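Local structure of agmatine ureohydrolase (Thermoplasma volcanium GSS1, 3PZL) at residues E33-V38 and G83-G88; G41-N46 and M90-D95; T177-R182 and F247-T252. The protein probably hydrolyses agmatine to putrescine and urea, as an arginase-family enzyme that binds two manganese ions per subunit. All blocks are in the same frame, centred on the assembly; numbering follows the deposited sequence.

Contact 1: E33-V38 and G83-G88; sequences EEAKYV and GMADLG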
loop_
_atom_site.group_PDB
_atom_site.type_symbol
_atom_site.label_atom_id
_atom_site.label_comp_id
_atom_site.label_asym_id
_atom_site.label_seq_id
_atom_site.Cartn_x
_atom_site.Cartn_y
_atom_site.Cartn_z
ATOM N N GLU B 33 1.461 -20.619 35.564
ATOM C CA GLU B 33 1.908 -21.644 36.500
ATOM C C GLU B 33 2.167 -23.012 35.862
ATOM O O GLU B 33 3.142 -23.682 36.195
ATOM C CB GLU B 33 0.899 -21.763 37.625
ATOM C CG GLU B 33 0.236 -20.417 37.933
ATOM C CD GLU B 33 -0.524 -20.479 39.223
ATOM O OE1 GLU B 33 -1.420 -21.364 39.354
ATOM O OE2 GLU B 33 -0.211 -19.654 40.123
ATOM N N GLU B 34 1.301 -23.405 34.935
ATOM C CA GLU B 34 1.422 -24.664 34.237
ATOM C C GLU B 34 2.204 -24.526 32.926
ATOM O O GLU B 34 2.198 -25.441 32.108
ATOM C CB GLU B 34 0.031 -25.190 33.908
ATOM C CG GLU B 34 -0.983 -25.100 35.043
ATOM C CD GLU B 34 -2.255 -25.899 34.736
ATOM O OE1 GLU B 34 -2.593 -26.003 33.520
ATOM O OE2 GLU B 34 -2.904 -26.429 35.702
ATOM N N ALA B 35 2.884 -23.405 32.706
ATOM C CA ALA B 35 3.564 -23.213 31.427
ATOM C C ALA B 35 5.066 -23.451 31.482
ATOM O O ALA B 35 5.711 -23.078 32.470
ATOM C CB ALA B 35 3.283 -21.828 30.915
ATOM N N LYS B 36 5.617 -24.055 30.424
ATOM C CA LYS B 36 7.082 -24.231 30.289
ATOM C C LYS B 36 7.626 -23.049 29.534
ATOM O O LYS B 36 8.704 -22.523 29.846
ATOM C CB LYS B 36 7.478 -25.500 29.511
ATOM C CG LYS B 36 7.002 -26.860 30.075
ATOM C CD LYS B 36 7.678 -27.999 29.331
ATOM C CE LYS B 36 6.898 -29.318 29.410
ATOM N NZ LYS B 36 7.454 -30.310 28.408
ATOM N N TYR B 37 6.868 -22.649 28.519
ATOM C CA TYR B 37 7.246 -21.527 27.651
ATOM C C TYR B 37 6.281 -20.341 27.833
ATOM O O TYR B 37 5.072 -20.455 27.660
ATOM C CB TYR B 37 7.306 -21.967 26.180
ATOM C CG TYR B 37 8.237 -23.120 25.902
ATOM C CD1 TYR B 37 9.604 -22.899 25.701
ATOM C CD2 TYR B 37 7.762 -24.422 25.821
ATOM C CE1 TYR B 37 10.469 -23.954 25.425
ATOM C CE2 TYR B 37 8.619 -25.485 25.548
ATOM C CZ TYR B 37 9.969 -25.239 25.351
ATOM O OH TYR B 37 10.850 -26.266 25.088
ATOM N N VAL B 38 6.835 -19.202 28.198
ATOM C CA VAL B 38 6.027 -18.067 28.504
ATOM C C VAL B 38 6.352 -16.949 27.521
ATOM O O VAL B 38 7.441 -16.354 27.537
ATOM C CB VAL B 38 6.265 -17.636 29.944
ATOM C CG1 VAL B 38 5.360 -16.487 30.300
ATOM C CG2 VAL B 38 6.009 -18.796 30.856
ATOM N N GLY B 83 3.039 -26.886 26.515
ATOM C CA GLY B 83 3.080 -26.017 27.682
ATOM C C GLY B 83 3.423 -24.570 27.360
ATOM O O GLY B 83 4.357 -24.014 27.917
HETATM N N MSE B 84 2.661 -23.961 26.458
HETATM C CA MSE B 84 2.830 -22.571 26.089
HETATM C C MSE B 84 1.777 -21.726 26.771
HETATM O O MSE B 84 0.615 -22.139 26.892
HETATM C CB MSE B 84 2.613 -22.414 24.601
HETATM C CG MSE B 84 3.803 -22.651 23.721
HETATM SE SE MSE B 84 3.339 -21.969 21.912
HETATM C CE MSE B 84 2.875 -23.663 21.104
ATOM N N ALA B 85 2.189 -20.525 27.164
ATOM C CA ALA B 85 1.307 -19.504 27.705
ATOM C C ALA B 85 1.598 -18.162 27.033
ATOM O O ALA B 85 2.718 -17.930 26.587
ATOM C CB ALA B 85 1.509 -19.388 29.215
ATOM N N ASP B 86 0.605 -17.282 26.963
ATOM C CA ASP B 86 0.806 -15.959 26.403
ATOM C C ASP B 86 0.294 -14.963 27.415
ATOM O O ASP B 86 -0.902 -14.867 27.630
ATOM C CB ASP B 86 0.036 -15.796 25.078
ATOM C CG ASP B 86 0.444 -14.541 24.261
ATOM O OD1 ASP B 86 1.229 -13.685 24.733
ATOM O OD2 ASP B 86 -0.030 -14.417 23.110
ATOM N N LEU B 87 1.186 -14.201 28.026
ATOM C CA LEU B 87 0.754 -13.184 28.995
ATOM C C LEU B 87 0.085 -11.940 28.384
ATOM O O LEU B 87 -0.621 -11.227 29.102
ATOM C CB LEU B 87 1.911 -12.762 29.903
ATOM C CG LEU B 87 2.643 -13.906 30.585
ATOM C CD1 LEU B 87 3.733 -13.341 31.456
ATOM C CD2 LEU B 87 1.693 -14.772 31.387
ATOM N N GLY B 88 0.301 -11.699 27.083
ATOM C CA GLY B 88 -0.087 -10.452 26.448
ATOM C C GLY B 88 1.036 -9.413 26.397
ATOM O O GLY B 88 2.207 -9.735 26.249
#

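Contact 2: G41-N46 and M90-D95; sequences GIPFDN and MEESED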
loop_
_atom_site.group_PDB
_atom_site.type_symbol
_atom_site.label_atom_id
_atom_site.label_comp_id
_atom_site.label_asym_id
_atom_site.label_seq_id
_atom_site.Cartn_x
_atom_site.Cartn_y
_atom_site.Cartn_z
ATOM N N GLY B 41 4.820 -9.909 25.125
ATOM C CA GLY B 41 5.167 -8.805 24.278
ATOM C C GLY B 41 5.575 -7.576 25.038
ATOM O O GLY B 41 5.069 -7.294 26.123
ATOM N N ILE B 42 6.495 -6.829 24.439
ATOM C CA ILE B 42 6.934 -5.554 24.968
ATOM C C ILE B 42 6.919 -4.548 23.812
ATOM O O ILE B 42 7.802 -4.548 22.977
ATOM C CB ILE B 42 8.317 -5.743 25.638
ATOM C CG1 ILE B 42 8.098 -6.434 26.988
ATOM C CG2 ILE B 42 9.086 -4.421 25.803
ATOM C CD1 ILE B 42 9.292 -7.076 27.526
ATOM N N PRO B 43 5.883 -3.710 23.737
ATOM C CA PRO B 43 5.704 -2.815 22.608
ATOM C C PRO B 43 6.465 -1.510 22.764
ATOM O O PRO B 43 5.864 -0.458 22.998
ATOM C CB PRO B 43 4.191 -2.556 22.605
ATOM C CG PRO B 43 3.686 -3.042 23.918
ATOM C CD PRO B 43 4.809 -3.556 24.726
ATOM N N PHE B 44 7.780 -1.566 22.643
ATOM C CA PHE B 44 8.588 -0.376 22.877
ATOM C C PHE B 44 9.470 -0.053 21.687
ATOM O O PHE B 44 10.054 -0.927 21.064
ATOM C CB PHE B 44 9.419 -0.483 24.151
ATOM C CG PHE B 44 10.381 0.641 24.317
ATOM C CD1 PHE B 44 9.971 1.822 24.905
ATOM C CD2 PHE B 44 11.700 0.524 23.874
ATOM C CE1 PHE B 44 10.851 2.864 25.064
ATOM C CE2 PHE B 44 12.578 1.562 24.027
ATOM C CZ PHE B 44 12.153 2.732 24.623
ATOM N N ASP B 45 9.619 1.235 21.423
ATOM C CA ASP B 45 9.990 1.676 20.093
ATOM C C ASP B 45 10.775 2.959 20.125
ATOM O O ASP B 45 11.332 3.368 19.104
ATOM C CB ASP B 45 8.689 1.977 19.350
ATOM C CG ASP B 45 8.806 1.727 17.920
ATOM O OD1 ASP B 45 9.986 1.586 17.489
ATOM O OD2 ASP B 45 7.745 1.675 17.227
ATOM N N ASN B 46 10.776 3.607 21.287
ATOM C CA ASN B 46 11.098 5.016 21.380
ATOM C C ASN B 46 12.594 5.293 21.388
ATOM O O ASN B 46 13.100 6.133 22.146
ATOM C CB ASN B 46 10.407 5.646 22.598
ATOM C CG ASN B 46 10.074 7.089 22.373
ATOM O OD1 ASN B 46 9.612 7.461 21.287
ATOM N ND2 ASN B 46 10.329 7.918 23.381
HETATM N N MSE B 90 2.831 -5.447 27.558
HETATM C CA MSE B 90 3.101 -4.544 28.654
HETATM C C MSE B 90 2.611 -3.197 28.187
HETATM O O MSE B 90 2.558 -2.966 26.994
HETATM C CB MSE B 90 4.604 -4.536 28.921
HETATM C CG MSE B 90 5.125 -3.416 29.783
HETATM SE SE MSE B 90 7.094 -3.296 29.666
HETATM C CE MSE B 90 7.357 -1.576 30.605
ATOM N N GLU B 91 2.245 -2.309 29.119
ATOM C CA GLU B 91 1.902 -0.903 28.797
ATOM C C GLU B 91 2.980 -0.293 27.922
ATOM O O GLU B 91 4.157 -0.668 27.985
ATOM C CB GLU B 91 1.794 -0.015 30.054
ATOM C CG GLU B 91 0.652 -0.312 31.034
ATOM C CD GLU B 91 1.081 -0.006 32.499
ATOM O OE1 GLU B 91 1.919 0.917 32.678
ATOM O OE2 GLU B 91 0.597 -0.680 33.463
ATOM N N GLU B 92 2.578 0.660 27.107
ATOM C CA GLU B 92 3.531 1.390 26.350
ATOM C C GLU B 92 4.166 2.435 27.268
ATOM O O GLU B 92 3.525 2.939 28.200
ATOM C CB GLU B 92 2.827 2.038 25.178
ATOM C CG GLU B 92 2.328 1.038 24.130
ATOM C CD GLU B 92 2.064 1.721 22.777
ATOM O OE1 GLU B 92 1.419 2.812 22.755
ATOM O OE2 GLU B 92 2.505 1.171 21.729
ATOM N N SER B 93 5.432 2.746 27.006
ATOM C CA SER B 93 6.174 3.723 27.790
ATOM C C SER B 93 7.195 4.413 26.891
ATOM O O SER B 93 7.699 3.804 25.938
ATOM C CB SER B 93 6.856 3.018 28.964
ATOM O OG SER B 93 7.677 3.910 29.710
ATOM N N GLU B 94 7.498 5.678 27.171
ATOM C CA GLU B 94 8.489 6.383 26.358
ATOM C C GLU B 94 9.891 6.277 26.931
ATOM O O GLU B 94 10.867 6.692 26.295
ATOM C CB GLU B 94 8.086 7.833 26.165
ATOM C CG GLU B 94 6.856 7.970 25.233
ATOM C CD GLU B 94 6.593 9.391 24.698
ATOM O OE1 GLU B 94 7.161 10.369 25.252
ATOM O OE2 GLU B 94 5.772 9.532 23.745
ATOM N N ASP B 95 9.980 5.688 28.120
ATOM C CA ASP B 95 11.220 5.627 28.870
ATOM C C ASP B 95 11.972 4.273 28.754
ATOM O O ASP B 95 11.500 3.235 29.252
ATOM C CB ASP B 95 10.940 5.972 30.341
ATOM C CG ASP B 95 12.192 5.901 31.199
ATOM O OD1 ASP B 95 13.325 6.119 30.666
ATOM O OD2 ASP B 95 12.032 5.621 32.405
#

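Contact 3: T177-R182 and F247-T252; sequences TSIGIR and FGLADT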
loop_
_atom_site.group_PDB
_atom_site.type_symbol
_atom_site.label_atom_id
_atom_site.label_comp_id
_atom_site.label_asym_id
_atom_site.label_seq_id
_atom_site.Cartn_x
_atom_site.Cartn_y
_atom_site.Cartn_z
ATOM N N THR B 177 28.508 -13.602 21.211
ATOM C CA THR B 177 28.708 -13.782 19.788
ATOM C C THR B 177 27.559 -13.107 19.055
ATOM O O THR B 177 26.417 -13.166 19.500
ATOM C CB THR B 177 28.572 -15.249 19.459
ATOM O OG1 THR B 177 29.177 -16.011 20.513
ATOM C CG2 THR B 177 29.181 -15.585 18.096
ATOM N N SER B 178 27.831 -12.502 17.908
ATOM C CA SER B 178 26.764 -11.902 17.097
ATOM C C SER B 178 26.964 -12.213 15.620
ATOM O O SER B 178 28.000 -11.894 15.059
ATOM C CB SER B 178 26.720 -10.401 17.323
ATOM O OG SER B 178 25.536 -9.848 16.802
ATOM N N ILE B 179 25.982 -12.852 15.002
ATOM C CA ILE B 179 26.130 -13.388 13.659
ATOM C C ILE B 179 25.299 -12.688 12.594
ATOM O O ILE B 179 24.114 -12.357 12.809
ATOM C CB ILE B 179 25.752 -14.874 13.629
ATOM C CG1 ILE B 179 26.631 -15.658 14.592
ATOM C CG2 ILE B 179 25.905 -15.438 12.216
ATOM C CD1 ILE B 179 26.415 -17.151 14.504
ATOM N N GLY B 180 25.912 -12.495 11.428
ATOM C CA GLY B 180 25.220 -11.901 10.271
ATOM C C GLY B 180 25.657 -10.477 9.989
ATOM O O GLY B 180 25.278 -9.885 8.982
ATOM N N ILE B 181 26.482 -9.927 10.875
ATOM C CA ILE B 181 26.804 -8.498 10.822
ATOM C C ILE B 181 27.475 -8.060 9.493
ATOM O O ILE B 181 28.255 -8.793 8.920
ATOM C CB ILE B 181 27.589 -8.007 12.105
ATOM C CG1 ILE B 181 29.053 -8.331 11.997
ATOM C CG2 ILE B 181 26.985 -8.553 13.425
ATOM C CD1 ILE B 181 29.768 -7.244 11.304
ATOM N N ARG B 182 27.094 -6.876 9.012
ATOM C CA ARG B 182 27.514 -6.347 7.703
ATOM C C ARG B 182 27.450 -4.837 7.654
ATOM O O ARG B 182 27.604 -4.243 6.591
ATOM C CB ARG B 182 26.662 -6.916 6.563
ATOM C CG ARG B 182 25.162 -6.668 6.643
ATOM C CD ARG B 182 24.448 -7.691 5.745
ATOM N NE ARG B 182 22.982 -7.705 5.845
ATOM C CZ ARG B 182 22.284 -8.308 6.816
ATOM N NH1 ARG B 182 22.923 -8.956 7.790
ATOM N NH2 ARG B 182 20.942 -8.263 6.826
ATOM N N PHE B 247 22.335 -8.249 1.425
ATOM C CA PHE B 247 23.404 -9.280 1.570
ATOM C C PHE B 247 23.384 -9.924 2.966
ATOM O O PHE B 247 24.436 -10.042 3.614
ATOM C CB PHE B 247 24.818 -8.712 1.321
ATOM C CG PHE B 247 24.901 -7.640 0.240
ATOM C CD1 PHE B 247 24.430 -7.878 -1.048
ATOM C CD2 PHE B 247 25.517 -6.411 0.515
ATOM C CE1 PHE B 247 24.532 -6.903 -2.019
ATOM C CE2 PHE B 247 25.634 -5.426 -0.452
ATOM C CZ PHE B 247 25.139 -5.667 -1.732
ATOM N N GLY B 248 22.200 -10.324 3.432
ATOM C CA GLY B 248 22.042 -10.838 4.788
ATOM C C GLY B 248 22.002 -12.353 4.804
ATOM O O GLY B 248 22.308 -12.997 3.804
ATOM N N LEU B 249 21.627 -12.912 5.951
ATOM C CA LEU B 249 21.561 -14.355 6.130
ATOM C C LEU B 249 20.284 -14.886 5.532
ATOM O O LEU B 249 19.307 -14.144 5.353
ATOM C CB LEU B 249 21.565 -14.714 7.624
ATOM C CG LEU B 249 22.575 -14.014 8.527
ATOM C CD1 LEU B 249 22.202 -14.159 10.002
ATOM C CD2 LEU B 249 23.981 -14.533 8.216
ATOM N N ALA B 250 20.283 -16.185 5.242
ATOM C CA ALA B 250 19.092 -16.834 4.713
ATOM C C ALA B 250 18.132 -17.088 5.868
ATOM O O ALA B 250 18.552 -17.270 6.992
ATOM C CB ALA B 250 19.471 -18.126 3.996
ATOM N N ASP B 251 16.844 -17.104 5.597
ATOM C CA ASP B 251 15.873 -17.426 6.645
ATOM C C ASP B 251 16.187 -18.800 7.235
ATOM O O ASP B 251 16.184 -18.971 8.450
ATOM C CB ASP B 251 14.439 -17.337 6.102
ATOM C CG ASP B 251 14.195 -18.288 4.933
ATOM O OD1 ASP B 251 15.188 -18.897 4.431
ATOM O OD2 ASP B 251 12.995 -18.435 4.523
ATOM N N THR B 252 16.505 -19.758 6.373
ATOM C CA THR B 252 17.036 -21.049 6.808
ATOM C C THR B 252 18.294 -21.007 7.694
ATOM O O THR B 252 18.505 -21.900 8.505
ATOM C CB THR B 252 17.338 -21.900 5.591
ATOM O OG1 THR B 252 18.004 -21.084 4.598
ATOM C CG2 THR B 252 16.003 -22.387 5.022
#

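Contact 1: E33-V38 and G83-G88
Two successive backbone N-H groups, those of Lys-36 and Tyr-37, converge on a single acceptor, Gly-83 O. This double grip opens the parallel pairing of strand 37-42 with strand 84-90, the outermost strand, within this chain, of the main sheet of the arginase fold. The bond from Tyr-37 N is almost straight (177° at the hydrogen) and measures 2.9 Å to Gly-83 O; the one from Lys-36 N is more bent, at 143°. One step on, Ala-85 N donates to Tyr-37 O at 2.9 Å, and Met-84 CA turns its hydrogen to the same oxygen.

Tyr-37 and Met-84, a selenomethionine, share one face of the sheet, where both pack on Ile-294 of helix 281-303. The Tyr-37 hydroxyl bonds to Glu-298 on that helix. On the side of Val-38 and Ala-85 the cross-strand contacts of the side chains are apolar: the methyl carbons Ala-35 CB and Ala-85 CB meet at 3.5 Å. Leu-87 also packs on Leu-16 of the second subunit. Val-38 holds CG1 anti to its backbone N (chi1 -177°), and this methyl meets the branched end of Leu-87, with Val-38 CG1 3.7 Å from Leu-87 CD1.

Contact 2: G41-N46 and M90-D95
Met-90 meets Gly-41 through the backbone: Met-90 N donates to Gly-41 O at 3.2 Å, a bent bond (136° at the hydrogen) with the donor above the carbonyl plane. The same residue pairs antiparallel with a strand of the second subunit, which extends the sheet into the neighbouring subunit. Its selenomethionine side chain has CG anti to the backbone N (chi1 165°) and continues extended, with SE 4.2 Å from Ile-42 CG1 and with Val-99 of helix 96-112 as a further neighbour. Pro-43 turns the CG-CD edge of its ring to Met-90 O, Pro-43 CD lying 3.2 Å from Met-90 O.

Glu-92 brings OE2 near Pro-43, 3.9 Å from Pro-43 O, with no hydrogen bond; Lys-55 and, on the third subunit, Ser-49 also touch this side chain. Strand 37-42 runs out into a loop here, and 90-95 is the loop between strand 84-90 and helix 96-112; both lie at the C-terminal ends of neighbouring parallel strands, the end of the sheet that carries the metal site in arginases. Here the Phe-44 side chain is about 9 Å from that of His-124, a manganese ligand. Pro-43 centres an inverse gamma turn that swings the chain from strand 37-42 toward Phe-44.

Ser-93 O meets the rim of the Phe-44 ring in its plane, 3.2 Å from Phe-44 CD1, while one face of that ring has Asn-46 N above its centre. Glu-94 contributes its carbonyl: Asn-46 ND2 donates to Glu-94 O over 3.2 Å at 162°, lying in the carbonyl plane on a lone pair. The other end of the amide, Asn-46 OD1, accepts from Arg-52 NH1 of the same chain. Asp-95 closes the segment as N-cap of helix 96-112, its OD2 accepting a weak bond from Tyr-98 N.

Contact 3: T177-R182 and F247-T252
Arg-182 lays one face of its guanidinium on the backbone of Gly-248, whose CA sits 3.2 Å above the guanidinium plane of Arg-182 and over its centre. Just before that group, Arg-182 CD touches the preceding carbonyl, 3.2 Å from Phe-247 O. Arg-182 CG lies between the backbone N and the carbonyl carbon (chi1 58°), and the chain runs extended from CG to NE, which takes the guanidinium to Gly-248. The second point of touch is apolar: Leu-249 sets its branched end against Gly-180, with Leu-249 CD2 3.6 Å from Gly-180 CA, while Leu-249 CD1 lies 3.8 Å from Ile-179 O. No hydrogen bond joins the two segments.

Backbone carbonyls fix the rotation of the guanidinium. Arg-182 NH1 donates to Gly-180 O at 2.8 Å, with that oxygen in the guanidinium plane; NE bonds to Glu-245 O, and NH2 makes a weak bond to Asp-231 O. Asp-231 is a manganese ligand, so through this weak backbone bond Arg-182 lies in the second shell of the metal site. On the facing segment, Gly-248 N donates to Asp-234 OD1 and Phe-247 O is hydrogen-bonded to Ser-202 OG.

Further out, Ile-179 lies next to the last residue of strand 176-180, which runs between strands 138-143 and 198-201. Leu-249 touches Val-143 of strand 138-143 and Val-205 of helix 202-220, and Ala-250 then stands as the N-cap of helix 251-261.

Contacts 1 and 2 are neighbours along the same strand: both use strand 37-42, with partners on strand 84-90 and in the loop that follows it. Their segments alternate along the chain, and a probable hydrogen bond from Gly-41 N to Gly-88 O joins them. Contact 1 is buried and built of regular sheet bonds with mostly apolar side chains; contact 2 is partly buried, and its loops, rich in acidic residues, rely on scattered backbone and amide bonds. Both reach the second subunit. Contact 3 belongs to the same sheet but lies across the chain's centre, about 30 Å from contact 1 between centres. Also buried, it holds by guanidinium and leucine packing and is nearest the manganese ions.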